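Local coordinates for malate dehydrogenase (Entamoeba histolytica, PDB 3I0P) that catalyses the NAD-dependent interconversion of malate and oxaloacetate, as a member of the malate/L-lactate dehydrogenase family, at the interface of chains A and B. Sequence-based numbering; all coordinates share one arbitrary frame. Chains: chain A/B, Malate dehydrogenase.

Contact 1: the interface of chains A and B. Residues chain A 303-304, 306-307; chain B 259-260, 266.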
# COMPACT_ATOMS: atom_id res chain seq x y z
N ASN A 303 3.63 -8.01 -19.84
CA ASN A 303 3.37 -6.62 -19.53
C ASN A 303 4.14 -6.16 -18.27
O ASN A 303 4.76 -5.09 -18.27
CB ASN A 303 1.85 -6.42 -19.40
CG ASN A 303 1.41 -4.97 -19.60
OD1 ASN A 303 0.24 -4.71 -19.86
ND2 ASN A 303 2.33 -4.02 -19.46
N VAL A 304 4.12 -6.99 -17.22
CA VAL A 304 4.85 -6.71 -15.97
C VAL A 304 6.36 -6.60 -16.24
O VAL A 304 7.01 -5.64 -15.79
CB VAL A 304 4.55 -7.79 -14.89
CG1 VAL A 304 5.54 -7.74 -13.74
CG2 VAL A 304 3.11 -7.66 -14.39
N ASP A 306 7.76 -5.91 -19.15
CA ASP A 306 7.92 -4.67 -19.89
C ASP A 306 8.01 -3.45 -18.97
O ASP A 306 8.82 -2.54 -19.22
CB ASP A 306 6.78 -4.47 -20.90
CG ASP A 306 6.96 -5.28 -22.16
OD1 ASP A 306 8.10 -5.71 -22.46
OD2 ASP A 306 5.94 -5.49 -22.87
N ILE A 307 7.18 -3.41 -17.92
CA ILE A 307 7.24 -2.32 -16.94
C ILE A 307 8.61 -2.31 -16.25
O ILE A 307 9.28 -1.28 -16.21
CB ILE A 307 6.02 -2.36 -15.94
CG1 ILE A 307 4.76 -1.77 -16.59
CG2 ILE A 307 6.32 -1.61 -14.63
CD1 ILE A 307 3.45 -2.33 -16.07
N SER B 259 -2.79 -1.02 -15.19
CA SER B 259 -2.57 -1.30 -16.63
C SER B 259 -2.52 -2.78 -17.07
O SER B 259 -3.01 -3.12 -18.15
CB SER B 259 -1.33 -0.56 -17.14
OG SER B 259 -0.19 -0.91 -16.38
N CYS B 260 -1.94 -3.65 -16.25
CA CYS B 260 -1.62 -5.00 -16.71
C CYS B 260 -2.81 -5.92 -16.81
O CYS B 260 -2.81 -6.85 -17.63
CB CYS B 260 -0.53 -5.62 -15.84
SG CYS B 260 1.06 -4.87 -16.14
N PHE B 266 0.81 2.24 -20.12
CA PHE B 266 1.59 2.28 -18.88
C PHE B 266 2.82 3.16 -19.04
O PHE B 266 3.36 3.30 -20.15
CB PHE B 266 2.00 0.86 -18.43
CG PHE B 266 2.68 0.06 -19.50
CD1 PHE B 266 1.95 -0.75 -20.36
CD2 PHE B 266 4.06 0.12 -19.66
CE1 PHE B 266 2.58 -1.49 -21.37
CE2 PHE B 266 4.70 -0.62 -20.66
CZ PHE B 266 3.96 -1.42 -21.51
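Helix 297-312 of chain A lies against the C-terminal end of helix 244-259 of chain B and the loop that follows it, which carries B:Cys260 and B:Phe266. The ring of B:Phe266 turns one face to the helix, and A:Asn303 and A:Ile307, one turn apart, both lie on that side. A:Asn303 slides past the ring with its amide tilted 57° to it, leading with ND2 onto the CD1-CE1 rim, 3.2 Å from B:Phe266 CE1. Over the other rim lies A:Ile307, with CG1 3.7 Å from B:Phe266 CD2. A:Asp306 adds its CB on the same side, beyond the CZ corner. The sulfur of B:Cys260 touches the same two residues away from the ring: SG is 3.5 Å from the methyl CD1 of A:Ile307 and also 3.5 Å from the amide carbon CG of A:Asn303. The methyl CG2 of A:Val304 flanks the sulfur at 3.9 Å from SG. A chi1 of -79° puts CG1 of A:Ile307, anti to the carbonyl carbon, at the CD2 rim, and chi2 of 151° carries CD1 on to the sulfur. The site sits where helix 244-259 ends and the chain turns toward helix 269-277, against the face of helix 297-312 that chain A turns to its neighbour.

Contact 2: the interface of chains A and B. Residues chain A 178, 307-308, 311, 325; chain B 252, 256, 267.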
# COMPACT_ATOMS: atom_id res chain seq x y z
N TYR A 178 7.72 -10.17 -9.47
CA TYR A 178 7.72 -8.94 -8.72
C TYR A 178 7.33 -9.33 -7.30
O TYR A 178 6.36 -10.06 -7.09
CB TYR A 178 6.70 -7.97 -9.31
CG TYR A 178 6.34 -6.78 -8.43
CD1 TYR A 178 6.84 -5.51 -8.71
CD2 TYR A 178 5.47 -6.92 -7.35
CE1 TYR A 178 6.49 -4.42 -7.91
CE2 TYR A 178 5.13 -5.84 -6.56
CZ TYR A 178 5.64 -4.59 -6.84
OH TYR A 178 5.29 -3.52 -6.05
N ILE A 307 7.18 -3.41 -17.92
CA ILE A 307 7.24 -2.32 -16.94
C ILE A 307 8.61 -2.31 -16.25
O ILE A 307 9.28 -1.28 -16.21
CB ILE A 307 6.02 -2.36 -15.94
CG1 ILE A 307 4.76 -1.77 -16.59
CG2 ILE A 307 6.32 -1.61 -14.63
CD1 ILE A 307 3.45 -2.33 -16.07
N ASN A 308 9.02 -3.47 -15.74
CA ASN A 308 10.33 -3.64 -15.11
C ASN A 308 11.49 -3.27 -16.02
O ASN A 308 12.41 -2.54 -15.61
CB ASN A 308 10.50 -5.09 -14.61
CG ASN A 308 9.69 -5.38 -13.36
OD1 ASN A 308 9.27 -4.47 -12.66
ND2 ASN A 308 9.50 -6.66 -13.06
N LEU A 311 11.59 0.44 -16.58
CA LEU A 311 12.06 1.09 -15.36
C LEU A 311 13.58 1.04 -15.24
O LEU A 311 14.22 2.08 -15.04
CB LEU A 311 11.38 0.48 -14.12
CG LEU A 311 9.91 0.84 -13.84
CD1 LEU A 311 9.38 -0.01 -12.69
CD2 LEU A 311 9.72 2.33 -13.53
N THR A 325 14.07 -3.65 -9.30
CA THR A 325 12.63 -3.75 -9.10
C THR A 325 12.35 -4.72 -7.94
O THR A 325 13.23 -5.49 -7.53
CB THR A 325 11.89 -4.18 -10.38
OG1 THR A 325 12.31 -5.48 -10.76
CG2 THR A 325 12.14 -3.21 -11.53
N GLU B 252 4.79 1.28 -8.43
CA GLU B 252 4.73 0.25 -9.47
C GLU B 252 3.54 -0.69 -9.29
O GLU B 252 2.87 -1.05 -10.28
CB GLU B 252 6.04 -0.54 -9.57
CG GLU B 252 5.99 -1.53 -10.73
CD GLU B 252 7.23 -2.38 -10.88
OE1 GLU B 252 8.26 -2.16 -10.20
OE2 GLU B 252 7.16 -3.30 -11.72
N ILE B 256 0.85 -1.54 -12.20
CA ILE B 256 0.55 -2.89 -12.68
C ILE B 256 -0.92 -3.21 -12.52
O ILE B 256 -1.56 -3.70 -13.45
CB ILE B 256 1.40 -3.94 -11.96
CG1 ILE B 256 2.86 -3.80 -12.38
CG2 ILE B 256 0.88 -5.35 -12.24
CD1 ILE B 256 3.80 -4.56 -11.49
N LEU B 267 3.24 3.78 -17.93
CA LEU B 267 4.47 4.58 -17.89
C LEU B 267 4.53 5.63 -19.01
O LEU B 267 3.54 6.30 -19.29
CB LEU B 267 5.71 3.67 -17.90
CG LEU B 267 5.77 2.52 -16.88
CD1 LEU B 267 6.79 1.47 -17.28
CD2 LEU B 267 6.02 3.00 -15.46
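A mixed polar and apolar patch of a two-fold subunit interface, this contact inserts one glutamate of chain B into chain A and so joins the two copies of this malate/L-lactate dehydrogenase family member in the deposited assembly, probably the dimer usual in this family. B:Glu252, on helix 244-259, is stretched out, with CG opposite the backbone N (chi1 -176°) and the chain straight beyond it, which carries the carboxylate in among A:Tyr178, A:Asn308 and A:Leu311. Its OE1 lies in the plane of the A:Tyr178 ring, at the edge, 3.7 Å from CE1, and the carboxylate is turned 74° from that ring. One face of the same ring receives the methyl CD1 of B:Ile256, 4.2 Å above the plane and toward the rim. A:Leu311 presents CD1 to the carboxylate, 3.7 Å from the carbon CD of B:Glu252. The side-chain oxygen OD1 of A:Asn308 is modelled 2.6 Å from B:Glu252 OE2, the two flat groups nearly perpendicular. Two oxygens this close make the pairing doubtful as built; a flipped amide, with ND2 toward the carboxylate, may be the simpler reading. A:Ile307 sets its CG2 branch 3.9 Å from CG of B:Glu252. Beyond, the methyl CD1 of B:Leu267 rests 3.8 Å from the CA of A:Ile307.

Contact 3: the interface of chains A and B. Residues chain A 166, 235, 247, 250; chain B 166, 235, 247, 250.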
# COMPACT_ATOMS: atom_id res chain seq x y z
N LEU A 166 3.72 -5.25 4.65
CA LEU A 166 2.83 -5.53 3.54
C LEU A 166 3.70 -6.17 2.48
O LEU A 166 4.77 -5.67 2.16
CB LEU A 166 2.25 -4.22 3.03
CG LEU A 166 1.26 -4.23 1.87
CD1 LEU A 166 -0.02 -4.96 2.26
CD2 LEU A 166 0.97 -2.79 1.46
N LEU A 235 7.03 4.90 7.36
CA LEU A 235 7.50 5.36 6.05
C LEU A 235 7.00 6.81 5.79
O LEU A 235 5.80 7.10 5.88
CB LEU A 235 7.07 4.40 4.94
CG LEU A 235 7.33 4.76 3.47
CD1 LEU A 235 8.82 4.84 3.15
CD2 LEU A 235 6.63 3.78 2.54
N GLY A 247 2.78 6.59 5.28
CA GLY A 247 3.26 5.35 5.90
C GLY A 247 2.42 4.99 7.12
O GLY A 247 2.03 3.83 7.31
N LEU A 250 -0.90 3.69 6.00
CA LEU A 250 -0.68 2.36 5.42
C LEU A 250 -0.47 1.30 6.51
O LEU A 250 -1.03 0.20 6.44
CB LEU A 250 0.47 2.37 4.41
CG LEU A 250 0.25 3.16 3.10
CD1 LEU A 250 1.55 3.29 2.28
CD2 LEU A 250 -0.88 2.60 2.23
N LEU B 166 -3.18 5.74 -4.46
CA LEU B 166 -3.86 4.59 -3.90
C LEU B 166 -4.82 5.14 -2.87
O LEU B 166 -4.45 5.97 -2.05
CB LEU B 166 -2.83 3.69 -3.23
CG LEU B 166 -3.27 2.39 -2.57
CD1 LEU B 166 -3.83 1.43 -3.61
CD2 LEU B 166 -2.07 1.77 -1.84
N LEU B 235 7.31 8.29 -2.31
CA LEU B 235 7.28 8.24 -0.84
C LEU B 235 8.53 7.48 -0.32
O LEU B 235 8.82 6.35 -0.73
CB LEU B 235 5.98 7.61 -0.34
CG LEU B 235 5.79 7.32 1.15
CD1 LEU B 235 5.78 8.59 1.99
CD2 LEU B 235 4.53 6.50 1.39
N GLY B 247 8.08 3.41 -1.46
CA GLY B 247 7.15 4.23 -2.23
C GLY B 247 7.24 3.90 -3.72
O GLY B 247 6.22 3.76 -4.40
N LEU B 250 5.57 0.61 -4.35
CA LEU B 250 4.13 0.81 -4.21
C LEU B 250 3.53 1.52 -5.43
O LEU B 250 2.48 1.13 -5.93
CB LEU B 250 3.79 1.56 -2.90
CG LEU B 250 4.06 0.81 -1.58
CD1 LEU B 250 3.91 1.73 -0.36
CD2 LEU B 250 3.21 -0.45 -1.41
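Helix 244-259 of each subunit, with the loop residues A:Leu235 and B:Leu235 ahead of it and the start of strand 166-170, meets its own symmetry mate here at the two-fold axis of the assembly. A:Leu235 and B:Leu235 reach toward each other tip to tip, their CD2 methyls 3.6 Å apart. The branch carbons also come close, CG of A:Leu235 lying 3.8 Å from CG of B:Leu235. In both copies CG stands opposite the backbone N (chi1 174°), which points the branch toward the partner's leucine. The other methyl, CD1 of A:Leu235, passes beside the mate's backbone, 4.2 Å from the carbonyl oxygen O of B:Leu235. A second self-pair is made by A:Leu250 and B:Leu250, which also approach end to end, through CD1 methyls 3.9 Å apart. Methyl meets methyl in both pairs because the axis runs between them. The remaining methyls of the second pair lean toward strand 166-170 of the partner: CD2 of A:Leu250 is 4.3 Å from CD2 of B:Leu166, and the twin contact is made with the chains exchanged. A:Gly247, one turn before A:Leu250, brings bare backbone close to the first pair, its N 4.3 Å from CD2 of B:Leu235. The site joins the subunits through aliphatic contacts across the axis, and presumably sets the register of the two helices.

Contact 4: the interface of chains A and B. Residues chain A 170, 295, 300, 303-304; chain B 256, 260-261.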
# COMPACT_ATOMS: atom_id res chain seq x y z
N ILE A 170 3.56 -10.53 -7.58
CA ILE A 170 2.93 -10.43 -8.89
C ILE A 170 3.70 -11.25 -9.92
O ILE A 170 4.92 -11.08 -10.05
CB ILE A 170 2.82 -8.94 -9.35
CG1 ILE A 170 1.85 -8.17 -8.44
CG2 ILE A 170 2.41 -8.86 -10.83
CD1 ILE A 170 1.98 -6.68 -8.51
N ARG A 295 -7.03 -11.45 -17.97
CA ARG A 295 -6.18 -11.46 -19.15
C ARG A 295 -5.41 -12.78 -19.15
O ARG A 295 -5.22 -13.39 -18.09
CB ARG A 295 -5.22 -10.28 -19.09
CG ARG A 295 -4.25 -10.15 -20.24
CD ARG A 295 -3.29 -9.03 -19.99
NE ARG A 295 -2.53 -8.66 -21.18
CZ ARG A 295 -1.73 -7.60 -21.24
NH1 ARG A 295 -1.59 -6.80 -20.19
NH2 ARG A 295 -1.07 -7.33 -22.36
N PHE A 300 0.01 -11.12 -19.61
CA PHE A 300 0.16 -10.34 -18.38
C PHE A 300 1.59 -10.36 -17.83
O PHE A 300 2.13 -9.30 -17.49
CB PHE A 300 -0.82 -10.84 -17.30
CG PHE A 300 -0.56 -10.27 -15.93
CD1 PHE A 300 -1.30 -9.17 -15.47
CD2 PHE A 300 0.39 -10.84 -15.08
CE1 PHE A 300 -1.08 -8.65 -14.20
CE2 PHE A 300 0.62 -10.31 -13.81
CZ PHE A 300 -0.12 -9.21 -13.37
N ASN A 303 3.63 -8.01 -19.84
CA ASN A 303 3.37 -6.62 -19.53
C ASN A 303 4.14 -6.16 -18.27
O ASN A 303 4.76 -5.09 -18.27
CB ASN A 303 1.85 -6.42 -19.40
CG ASN A 303 1.41 -4.97 -19.60
OD1 ASN A 303 0.24 -4.71 -19.86
ND2 ASN A 303 2.33 -4.02 -19.46
N VAL A 304 4.12 -6.99 -17.22
CA VAL A 304 4.85 -6.71 -15.97
C VAL A 304 6.36 -6.60 -16.24
O VAL A 304 7.01 -5.64 -15.79
CB VAL A 304 4.55 -7.79 -14.89
CG1 VAL A 304 5.54 -7.74 -13.74
CG2 VAL A 304 3.11 -7.66 -14.39
N ILE B 256 0.85 -1.54 -12.20
CA ILE B 256 0.55 -2.89 -12.68
C ILE B 256 -0.92 -3.21 -12.52
O ILE B 256 -1.56 -3.70 -13.45
CB ILE B 256 1.40 -3.94 -11.96
CG1 ILE B 256 2.86 -3.80 -12.38
CG2 ILE B 256 0.88 -5.35 -12.24
CD1 ILE B 256 3.80 -4.56 -11.49
N CYS B 260 -1.94 -3.65 -16.25
CA CYS B 260 -1.62 -5.00 -16.71
C CYS B 260 -2.81 -5.92 -16.81
O CYS B 260 -2.81 -6.85 -17.63
CB CYS B 260 -0.53 -5.62 -15.84
SG CYS B 260 1.06 -4.87 -16.14
N LEU B 261 -3.83 -5.68 -16.00
CA LEU B 261 -5.02 -6.51 -16.01
C LEU B 261 -6.02 -6.08 -17.08
O LEU B 261 -6.69 -6.91 -17.68
CB LEU B 261 -5.64 -6.59 -14.61
CG LEU B 261 -4.79 -7.31 -13.54
CD1 LEU B 261 -5.24 -6.96 -12.13
CD2 LEU B 261 -4.77 -8.82 -13.73
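A:Arg295 reaches across to the backbone of B:Cys260, NH1 donating a hydrogen bond of 2.8 Å to the carbonyl O. The acceptor lies in the guanidinium plane, and the bond is fairly straight (162° at H), although the donor is tilted 27° from the carbonyl plane. The ring of A:Phe300 pushes its CD1-CE1 side between B:Cys260 and B:Leu261, in the loop after helix 244-259. CB of B:Cys260 lies off one side of the ring plane, 3.5 Å from CE1, and the methyl CD2 of B:Leu261 lies off the other, 3.7 Å from the same CE1. Further along, B:Ile256 crosses A:Val304 at about a right angle, their CG2 methyls 3.9 Å apart. The same isoleucine meets A:Ile170 of strand 166-170 tip to tip, CD1 to CD1 at 4.1 Å. A:Asn303, which also touches B:Cys260, appears to position the arginine: its OD1 accepts from A:Arg295 NH1 at 2.8 Å, in the carbonyl plane and on a lone pair. NH1 therefore bridges the two subunits, which should limit rotation of the guanidinium. Extended from CG to NE, the arginine carries that group from its own loop to the carbonyl. The site ties the loop after helix 244-259 to the neighbouring subunit by a directed polar link beside apolar packing.

Contacts 1, 2 and 4 form one continuous region. The centres of the C-alpha atoms of contact 1 and contact 4 are about 5 Å apart, those of contact 1 and contact 2 about 7 Å, and those of contact 2 and contact 4 about 10 Å. A:Ile307 belongs to both 1 and 2, A:Asn303, A:Val304 and B:Cys260 to 1 and 4, and B:Ile256 to 2 and 4. Contact 3 lies about 16 Å from contact 2 and 20 Å from the others. Helix 244-259 runs through all four, from the axis to the flank; symmetry repeats the flank on the other side, consistent with a two-fold dimer.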